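Local structure of encapsidation protein (Lactococcus phage asccphi28, 7JQ7) at the interface of chains A and B. The protein powers the packaging of viral DNA into the phage prohead as a DNA packaging motor, probably as a ring of ATPase subunits. Sequence-based numbering; all coordinates share one arbitrary frame. Chains: chain A/B, Encapsidation protein.

The interface of chains A and B. Residues chain A 246, 250, 257-258; chain B 313-318.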
loop_
_atom_site.group_PDB
_atom_site.type_symbol
_atom_site.label_atom_id
_atom_site.label_comp_id
_atom_site.label_asym_id
_atom_site.label_seq_id
_atom_site.Cartn_x
_atom_site.Cartn_y
_atom_site.Cartn_z
ATOM N N ARG A 246 -2.174 -0.080 37.423
ATOM C CA ARG A 246 -1.251 1.036 37.587
ATOM C C ARG A 246 -1.019 1.743 36.263
ATOM O O ARG A 246 -0.932 2.975 36.217
ATOM C CB ARG A 246 0.070 0.530 38.173
ATOM C CG ARG A 246 1.119 1.596 38.519
ATOM C CD ARG A 246 2.482 0.923 38.756
ATOM N NE ARG A 246 3.502 1.800 39.330
ATOM C CZ ARG A 246 4.452 2.414 38.631
ATOM N NH1 ARG A 246 4.531 2.276 37.312
ATOM N NH2 ARG A 246 5.329 3.179 39.259
ATOM N N ASN A 250 -1.514 5.619 35.895
ATOM C CA ASN A 250 -0.332 6.439 35.672
ATOM C C ASN A 250 -0.391 7.157 34.328
ATOM O O ASN A 250 0.112 8.280 34.203
ATOM C CB ASN A 250 0.917 5.563 35.764
ATOM C CG ASN A 250 1.450 5.446 37.190
ATOM O OD1 ASN A 250 1.028 6.176 38.090
ATOM N ND2 ASN A 250 2.369 4.505 37.402
ATOM N N GLU A 257 6.797 12.883 33.244
ATOM C CA GLU A 257 7.403 11.803 34.011
ATOM C C GLU A 257 8.918 11.910 34.002
ATOM O O GLU A 257 9.560 11.871 35.057
ATOM C CB GLU A 257 6.952 10.461 33.439
ATOM C CG GLU A 257 7.352 9.255 34.253
ATOM C CD GLU A 257 6.899 7.969 33.606
ATOM O OE1 GLU A 257 6.446 8.016 32.442
ATOM O OE2 GLU A 257 6.972 6.915 34.265
ATOM N N ASN A 258 9.509 12.055 32.818
ATOM C CA ASN A 258 10.963 12.197 32.690
ATOM C C ASN A 258 11.266 13.270 31.648
ATOM O O ASN A 258 11.338 12.983 30.451
ATOM C CB ASN A 258 11.630 10.880 32.314
ATOM C CG ASN A 258 13.101 11.058 31.957
ATOM O OD1 ASN A 258 13.677 12.132 32.160
ATOM N ND2 ASN A 258 13.710 10.011 31.412
ATOM N N ASN B 313 13.128 0.543 38.368
ATOM C CA ASN B 313 11.889 1.307 38.390
ATOM C C ASN B 313 11.537 1.691 36.963
ATOM O O ASN B 313 12.337 2.326 36.269
ATOM C CB ASN B 313 12.010 2.557 39.263
ATOM C CG ASN B 313 10.664 3.071 39.744
ATOM O OD1 ASN B 313 10.599 3.853 40.690
ATOM N ND2 ASN B 313 9.586 2.609 39.120
ATOM N N ASN B 314 10.347 1.283 36.526
ATOM C CA ASN B 314 9.854 1.682 35.216
ATOM C C ASN B 314 9.622 3.184 35.155
ATOM O O ASN B 314 9.906 3.824 34.137
ATOM C CB ASN B 314 8.554 0.940 34.923
ATOM C CG ASN B 314 7.899 1.395 33.648
ATOM O OD1 ASN B 314 8.538 1.470 32.599
ATOM N ND2 ASN B 314 6.622 1.739 33.737
ATOM N N ASN B 315 9.131 3.759 36.248
ATOM C CA ASN B 315 8.682 5.141 36.298
ATOM C C ASN B 315 9.795 6.035 36.828
ATOM O O ASN B 315 10.344 5.772 37.903
ATOM C CB ASN B 315 7.466 5.264 37.223
ATOM C CG ASN B 315 6.948 6.689 37.342
ATOM O OD1 ASN B 315 7.624 7.648 36.975
ATOM N ND2 ASN B 315 5.781 6.835 37.959
ATOM N N PHE B 316 10.113 7.096 36.083
ATOM C CA PHE B 316 11.079 8.079 36.564
ATOM C C PHE B 316 10.486 8.912 37.696
ATOM O O PHE B 316 11.193 9.286 38.639
ATOM C CB PHE B 316 11.526 8.977 35.409
ATOM C CG PHE B 316 12.781 9.766 35.692
ATOM C CD1 PHE B 316 12.722 11.066 36.170
ATOM C CD2 PHE B 316 14.026 9.201 35.462
ATOM C CE1 PHE B 316 13.882 11.781 36.418
ATOM C CE2 PHE B 316 15.184 9.910 35.710
ATOM C CZ PHE B 316 15.112 11.202 36.189
ATOM N N ASP B 317 9.182 9.203 37.621
ATOM C CA ASP B 317 8.545 10.123 38.560
ATOM C C ASP B 317 8.587 9.586 39.988
ATOM O O ASP B 317 8.842 10.343 40.933
ATOM C CB ASP B 317 7.105 10.378 38.106
ATOM C CG ASP B 317 6.483 11.594 38.764
ATOM O OD1 ASP B 317 7.184 12.284 39.537
ATOM O OD2 ASP B 317 5.295 11.872 38.483
ATOM N N THR B 318 8.319 8.290 40.172
ATOM C CA THR B 318 8.373 7.666 41.492
ATOM C C THR B 318 9.783 7.234 41.892
ATOM O O THR B 318 9.961 6.689 42.988
ATOM C CB THR B 318 7.434 6.451 41.539
ATOM O OG1 THR B 318 7.327 5.971 42.886
ATOM C CG2 THR B 318 7.943 5.328 40.650
#
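Backbone torsions mark A:Arg246 and A:Asn250 as helical, A:Asn258 as extended, and B:Phe316 to B:Asp317 as a helical turn that follows the extended B:Asn315. The side chain of B:Asn315, the residue just before this turn, reaches between the loop residue A:Glu257 and the short helix that carries A:Arg246 and A:Asn250. The B:Asn315 side chain, CG anti to the backbone N (chi1 179°), crosses A:Glu257 obliquely, amide and carboxylate planes nearly perpendicular. As modelled, amide oxygen OD1 of B:Asn315 lies 2.9 Å from carboxylate oxygen OE2 of A:Glu257, an acceptor facing an acceptor; at 2.9 Å resolution the amide may be flipped, which would bring its nitrogen to the carboxylate. In the deposited orientation that OD1 also takes a weak hydrogen bond from backbone N of B:Thr318, 3.3 Å away, within the turn. A:Arg246 arrives on the other flank, extended from CG to NE. Its guanidinium meets chain B edge-on, NH2 lying 3.6 Å from CB of B:Asn315 and 3.7 Å from methyl CG2 of B:Thr318. Amide nitrogen ND2 of A:Asn250 covers one guanidinium face, offset toward the rim. Beyond A:Glu257, the amide of A:Asn258 stacks over the rim of the B:Phe316 ring, planes 15° apart, while its CB sits 3.6 Å from CB of B:Phe316. Carbonyl O of A:Glu257 approaches ring atom CD1 of B:Phe316 at 3.4 Å. The patch joins two copies in the five-subunit deposited assembly: chain A contributes helix 246-250 and the loop before strand 263-264, chain B the end of strand 311-313 and the loop after it, a non-two-fold pairing compatible with a ring-shaped motor.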